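Local coordinates for C.Elegans p53 tumor suppressor-like transcription factor (Caenorhabditis elegans, PDB 1T4W), which activates transcription by binding the same DNA consensus sequence as p53, promoting apoptosis under cellular and genotoxic stress and ensuring proper meiotic chromosome segregation, at residues Ile103-His108 against Asn132-Phe137; Pro40-Trp45 against Ala128-Phe133. All blocks are in the same frame, centred on the assembly; numbering follows the deposited sequence.

Of the strands that meet here, 39-46 comes first from the N terminus, then, well downstream, 101-104, and last 130-137, which slots in between the two. Contact 2 closes the long loop, 82 residues from W45 to A128; contact 1 closes a much shorter one, 23 residues from H108 to N132. The short loop starts within the long one, but the pairing of contact 1 runs past F133 to I135, so the two cross rather than nest. Both share N132 and F133. Together they fix the order 39-46, 130-137, 101-104 in the four-stranded antiparallel sheet of this p53-family DNA-binding domain, and H108 bonds back to the carbonyl of Q130, joining the two contacts.

Contact 1: Ile103-His108 against Asn132-Phe137; sequences IRNSEH and NFDIIF
I103 lays its two branches against F133: CG2, anti to the backbone N, sits 3.9 Å from F133 CB, while CD1 approaches the ring obliquely and lies 4.2 Å from I135 CG1. F120 and L122 of strand 119-123 also pack on this buried face. The next pair is tied twice through the backbone, R104 N to D134 O at 2.9 Å and D134 N to R104 O at 2.8 Å. D134 then reaches past the end of strand 101-104: its OD2 accepts N105 ND2 at 2.9 Å, nearly along the C-O direction, with the amide and carboxylate planes 89° apart. An alanine here would probably leave the N105 amide without this acceptor and free to turn. Opposite N132 the 103-108 chain has already left its strand, yet E107 N still bonds to N132 O at 3.2 Å. E107 OE2 takes N132 N at 2.8 Å through its anti lone pair, and a water links N132 O to S106 OG and H108 N. Beyond the strand end the backbone pairing thus continues at E107 N, now supplemented by two carboxylates: D134 holds the side-chain amide of N105, and E107 OE2 accepts N132 N where a backbone carbonyl would in a regular ladder.

Contact 2: Pro40-Trp45 against Ala128-Phe133; sequences PIQVKW and AVQANF
W45 spreads its indole over the V129-Q130 peptide, with V129 C 3.5 Å above the ring plane and over its centre, and Q130 N nearer the rim on the same face. The CH of V129 CA also points at the five-membered ring, 3.8 Å from its centroid. W45 CG lies between the backbone N and the carbonyl carbon (chi1 58°), and the ring beyond it lies across that peptide; its NE1 makes only a weak bond to A128 O, 3.0 Å away. Further along the same buried face, V43 meets A131 CB, its CG2 lies 4.0 Å from F133 CE2, and I41 CB sits over the F133 ring, 4.2 Å from its centroid. A near-straight bond joins V43 N to A131 O, 2.7 Å.

The other face is polar and more open to solvent. K44 runs alongside Q130 in the same direction, its extended chain bringing CE 3.1 Å from Q130 OE1. Q42 lies side by side with N132, whereas Q130 NE2 donates to N132 OD1 at 3.0 Å, in plane and on a lone pair. K44 is exposed here, and Q42, Q130 and N132 partly so.

Strand 3-8 flanks 39-46 on its far edge, where I6 and V8 touch I41, and M4 touches V43 and W45. From strand 57-65 in the second sheet of the sandwich, L58 packs on V43 and A131, and I60 on F133.

Contact 1: Ile103-His108 against Asn132-Phe137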
loop_
_atom_site.group_PDB
_atom_site.type_symbol
_atom_site.label_atom_id
_atom_site.label_comp_id
_atom_site.label_asym_id
_atom_site.label_seq_id
_atom_site.Cartn_x
_atom_site.Cartn_y
_atom_site.Cartn_z
ATOM N N ILE A 103 10.253 1.697 -1.501
ATOM C CA ILE A 103 10.319 0.272 -1.225
ATOM C C ILE A 103 11.749 -0.073 -0.804
ATOM O O ILE A 103 12.710 0.249 -1.508
ATOM C CB ILE A 103 9.928 -0.521 -2.510
ATOM C CG1 ILE A 103 8.534 -0.076 -2.976
ATOM C CG2 ILE A 103 9.980 -2.033 -2.257
ATOM C CD1 ILE A 103 7.422 -0.302 -1.960
ATOM N N ARG A 104 11.889 -0.725 0.345
ATOM C CA ARG A 104 13.205 -1.098 0.856
ATOM C C ARG A 104 13.212 -2.567 1.274
ATOM O O ARG A 104 12.155 -3.172 1.532
ATOM C CB ARG A 104 13.576 -0.221 2.063
ATOM C CG ARG A 104 13.573 1.290 1.788
ATOM C CD ARG A 104 14.707 1.709 0.853
ATOM N NE ARG A 104 16.027 1.494 1.452
ATOM C CZ ARG A 104 16.624 2.340 2.288
ATOM N NH1 ARG A 104 16.029 3.473 2.635
ATOM N NH2 ARG A 104 17.822 2.054 2.778
ATOM N N ASN A 105 14.413 -3.124 1.361
ATOM C CA ASN A 105 14.600 -4.519 1.741
ATOM C C ASN A 105 13.678 -5.406 0.930
ATOM O O ASN A 105 13.049 -6.315 1.461
ATOM C CB ASN A 105 14.331 -4.703 3.239
ATOM C CG ASN A 105 15.266 -3.869 4.086
ATOM O OD1 ASN A 105 16.486 -3.958 3.941
ATOM N ND2 ASN A 105 14.707 -3.042 4.962
ATOM N N SER A 106 13.612 -5.141 -0.369
ATOM C CA SER A 106 12.761 -5.926 -1.243
ATOM C C SER A 106 13.501 -7.168 -1.651
ATOM O O SER A 106 14.650 -7.090 -2.141
ATOM C CB SER A 106 12.408 -5.130 -2.512
ATOM O OG SER A 106 11.613 -5.921 -3.381
ATOM N N GLU A 107 12.852 -8.311 -1.459
ATOM C CA GLU A 107 13.456 -9.579 -1.834
ATOM C C GLU A 107 13.488 -9.633 -3.369
ATOM O O GLU A 107 14.364 -10.252 -3.951
ATOM C CB GLU A 107 12.643 -10.758 -1.280
ATOM C CG GLU A 107 11.252 -10.863 -1.888
ATOM C CD GLU A 107 10.585 -12.209 -1.635
ATOM O OE1 GLU A 107 11.251 -13.255 -1.810
ATOM O OE2 GLU A 107 9.393 -12.225 -1.276
ATOM N N HIS A 108 12.534 -8.961 -4.013
ATOM C CA HIS A 108 12.458 -8.932 -5.467
ATOM C C HIS A 108 13.088 -7.710 -6.107
ATOM O O HIS A 108 13.115 -6.620 -5.521
ATOM C CB HIS A 108 10.995 -9.025 -5.913
ATOM C CG HIS A 108 10.373 -10.354 -5.629
ATOM N ND1 HIS A 108 10.836 -11.521 -6.193
ATOM C CD2 HIS A 108 9.316 -10.703 -4.856
ATOM C CE1 HIS A 108 10.089 -12.532 -5.785
ATOM N NE2 HIS A 108 9.159 -12.061 -4.973
ATOM N N ASN A 132 7.873 -10.052 -0.486
ATOM C CA ASN A 132 8.149 -9.395 0.782
ATOM C C ASN A 132 8.968 -8.139 0.554
ATOM O O ASN A 132 9.848 -8.095 -0.318
ATOM C CB ASN A 132 8.927 -10.333 1.706
ATOM C CG ASN A 132 8.153 -11.586 2.030
ATOM O OD1 ASN A 132 6.953 -11.533 2.280
ATOM N ND2 ASN A 132 8.835 -12.723 2.038
ATOM N N PHE A 133 8.665 -7.106 1.326
ATOM C CA PHE A 133 9.408 -5.851 1.243
ATOM C C PHE A 133 8.888 -4.892 2.298
ATOM O O PHE A 133 7.798 -5.082 2.853
ATOM C CB PHE A 133 9.252 -5.205 -0.152
ATOM C CG PHE A 133 7.812 -4.956 -0.555
ATOM C CD1 PHE A 133 7.158 -3.771 -0.196
ATOM C CD2 PHE A 133 7.097 -5.925 -1.249
ATOM C CE1 PHE A 133 5.802 -3.555 -0.519
ATOM C CE2 PHE A 133 5.734 -5.724 -1.580
ATOM C CZ PHE A 133 5.087 -4.529 -1.209
ATOM N N ASP A 134 9.681 -3.874 2.589
ATOM C CA ASP A 134 9.222 -2.858 3.506
ATOM C C ASP A 134 8.786 -1.686 2.676
ATOM O O ASP A 134 9.359 -1.425 1.619
ATOM C CB ASP A 134 10.324 -2.360 4.416
ATOM C CG ASP A 134 10.758 -3.396 5.401
ATOM O OD1 ASP A 134 9.874 -4.098 5.932
ATOM O OD2 ASP A 134 11.975 -3.492 5.638
ATOM N N ILE A 135 7.750 -1.002 3.127
ATOM C CA ILE A 135 7.356 0.222 2.459
ATOM C C ILE A 135 7.578 1.321 3.499
ATOM O O ILE A 135 7.404 1.092 4.704
ATOM C CB ILE A 135 5.887 0.201 2.014
ATOM C CG1 ILE A 135 5.545 1.527 1.334
ATOM C CG2 ILE A 135 4.992 -0.071 3.201
ATOM C CD1 ILE A 135 4.261 1.488 0.501
ATOM N N ILE A 136 8.001 2.502 3.056
ATOM C CA ILE A 136 8.224 3.593 3.996
ATOM C C ILE A 136 7.610 4.872 3.412
ATOM O O ILE A 136 7.786 5.163 2.228
ATOM C CB ILE A 136 9.752 3.743 4.308
ATOM C CG1 ILE A 136 9.967 4.874 5.312
ATOM C CG2 ILE A 136 10.548 4.045 3.021
ATOM C CD1 ILE A 136 11.424 5.057 5.694
ATOM N N PHE A 137 6.845 5.594 4.230
ATOM C CA PHE A 137 6.158 6.823 3.794
ATOM C C PHE A 137 6.967 8.042 4.217
ATOM O O PHE A 137 7.365 8.168 5.376
ATOM C CB PHE A 137 4.747 6.851 4.386
ATOM C CG PHE A 137 3.920 5.671 3.979
ATOM C CD1 PHE A 137 3.279 5.649 2.735
ATOM C CD2 PHE A 137 3.849 4.548 4.787
ATOM C CE1 PHE A 137 2.576 4.506 2.295
ATOM C CE2 PHE A 137 3.148 3.392 4.364
ATOM C CZ PHE A 137 2.513 3.373 3.114
HETATM O O HOH W 1 9.910 -7.847 -3.006
#

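Contact 2: Pro40-Trp45 against Ala128-Phe133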
loop_
_atom_site.group_PDB
_atom_site.type_symbol
_atom_site.label_atom_id
_atom_site.label_comp_id
_atom_site.label_asym_id
_atom_site.label_seq_id
_atom_site.Cartn_x
_atom_site.Cartn_y
_atom_site.Cartn_z
ATOM N N PRO A 40 6.742 -3.573 7.274
ATOM C CA PRO A 40 6.951 -4.887 6.649
ATOM C C PRO A 40 5.680 -5.428 5.985
ATOM O O PRO A 40 4.711 -5.772 6.653
ATOM C CB PRO A 40 7.428 -5.756 7.818
ATOM C CG PRO A 40 6.658 -5.178 8.992
ATOM C CD PRO A 40 6.701 -3.669 8.754
ATOM N N ILE A 41 5.697 -5.479 4.662
ATOM C CA ILE A 41 4.553 -5.957 3.886
ATOM C C ILE A 41 4.817 -7.349 3.303
ATOM O O ILE A 41 5.953 -7.697 2.939
ATOM C CB ILE A 41 4.246 -5.032 2.666
ATOM C CG1 ILE A 41 3.972 -3.590 3.120
ATOM C CG2 ILE A 41 3.065 -5.623 1.828
ATOM C CD1 ILE A 41 2.710 -3.419 4.000
ATOM N N GLN A 42 3.766 -8.147 3.234
ATOM C CA GLN A 42 3.876 -9.461 2.606
ATOM C C GLN A 42 2.711 -9.582 1.638
ATOM O O GLN A 42 1.561 -9.474 2.052
ATOM C CB GLN A 42 3.763 -10.586 3.631
ATOM C CG GLN A 42 4.863 -10.572 4.676
ATOM C CD GLN A 42 5.017 -11.922 5.343
ATOM O OE1 GLN A 42 4.039 -12.510 5.815
ATOM N NE2 GLN A 42 6.248 -12.426 5.380
ATOM N N VAL A 43 3.002 -9.771 0.357
ATOM C CA VAL A 43 1.939 -9.948 -0.635
ATOM C C VAL A 43 1.933 -11.439 -1.017
ATOM O O VAL A 43 2.965 -11.988 -1.379
ATOM C CB VAL A 43 2.182 -9.088 -1.904
ATOM C CG1 VAL A 43 1.067 -9.361 -2.953
ATOM C CG2 VAL A 43 2.203 -7.582 -1.524
ATOM N N LYS A 44 0.777 -12.091 -0.922
ATOM C CA LYS A 44 0.700 -13.510 -1.243
ATOM C C LYS A 44 -0.399 -13.766 -2.260
ATOM O O LYS A 44 -1.380 -13.016 -2.334
ATOM C CB LYS A 44 0.420 -14.328 0.033
ATOM C CG LYS A 44 1.557 -14.312 1.066
ATOM C CD LYS A 44 1.105 -14.991 2.356
ATOM C CE LYS A 44 2.252 -15.151 3.367
ATOM N NZ LYS A 44 1.804 -15.896 4.597
ATOM N N TRP A 45 -0.236 -14.815 -3.056
ATOM C CA TRP A 45 -1.261 -15.153 -4.030
ATOM C C TRP A 45 -1.233 -16.620 -4.438
ATOM O O TRP A 45 -0.255 -17.324 -4.206
ATOM C CB TRP A 45 -1.136 -14.275 -5.293
ATOM C CG TRP A 45 0.195 -14.355 -6.011
ATOM C CD1 TRP A 45 0.550 -15.234 -7.005
ATOM C CD2 TRP A 45 1.364 -13.565 -5.743
ATOM N NE1 TRP A 45 1.864 -15.043 -7.367
ATOM C CE2 TRP A 45 2.390 -14.028 -6.608
ATOM C CE3 TRP A 45 1.644 -12.514 -4.853
ATOM C CZ2 TRP A 45 3.678 -13.476 -6.611
ATOM C CZ3 TRP A 45 2.924 -11.961 -4.850
ATOM C CH2 TRP A 45 3.931 -12.446 -5.729
ATOM N N ALA A 128 6.813 -17.719 -8.562
ATOM C CA ALA A 128 6.819 -16.911 -7.342
ATOM C C ALA A 128 5.374 -16.795 -6.850
ATOM O O ALA A 128 4.453 -16.628 -7.650
ATOM C CB ALA A 128 7.416 -15.528 -7.623
ATOM N N VAL A 129 5.161 -16.918 -5.544
ATOM C CA VAL A 129 3.805 -16.827 -4.993
ATOM C C VAL A 129 3.748 -15.865 -3.801
ATOM O O VAL A 129 2.744 -15.785 -3.095
ATOM C CB VAL A 129 3.284 -18.210 -4.541
ATOM C CG1 VAL A 129 3.146 -19.154 -5.754
ATOM C CG2 VAL A 129 4.258 -18.815 -3.512
ATOM N N GLN A 130 4.834 -15.138 -3.571
ATOM C CA GLN A 130 4.850 -14.192 -2.461
ATOM C C GLN A 130 5.843 -13.094 -2.736
ATOM O O GLN A 130 6.794 -13.268 -3.490
ATOM C CB GLN A 130 5.229 -14.895 -1.142
ATOM C CG GLN A 130 5.082 -14.015 0.121
ATOM C CD GLN A 130 5.138 -14.829 1.415
ATOM O OE1 GLN A 130 4.616 -15.930 1.467
ATOM N NE2 GLN A 130 5.754 -14.278 2.461
ATOM N N ALA A 131 5.604 -11.929 -2.157
ATOM C CA ALA A 131 6.559 -10.859 -2.324
ATOM C C ALA A 131 6.650 -10.185 -0.975
ATOM O O ALA A 131 5.630 -9.797 -0.400
ATOM C CB ALA A 131 6.096 -9.863 -3.381
ATOM N N ASN A 132 7.873 -10.052 -0.486
ATOM C CA ASN A 132 8.149 -9.395 0.782
ATOM C C ASN A 132 8.968 -8.139 0.554
ATOM O O ASN A 132 9.848 -8.095 -0.318
ATOM C CB ASN A 132 8.927 -10.333 1.706
ATOM C CG ASN A 132 8.153 -11.586 2.030
ATOM O OD1 ASN A 132 6.953 -11.533 2.280
ATOM N ND2 ASN A 132 8.835 -12.723 2.038
ATOM N N PHE A 133 8.665 -7.106 1.326
ATOM C CA PHE A 133 9.408 -5.851 1.243
ATOM C C PHE A 133 8.888 -4.892 2.298
ATOM O O PHE A 133 7.798 -5.082 2.853
ATOM C CB PHE A 133 9.252 -5.205 -0.152
ATOM C CG PHE A 133 7.812 -4.956 -0.555
ATOM C CD1 PHE A 133 7.158 -3.771 -0.196
ATOM C CD2 PHE A 133 7.097 -5.925 -1.249
ATOM C CE1 PHE A 133 5.802 -3.555 -0.519
ATOM C CE2 PHE A 133 5.734 -5.724 -1.580
ATOM C CZ PHE A 133 5.087 -4.529 -1.209
#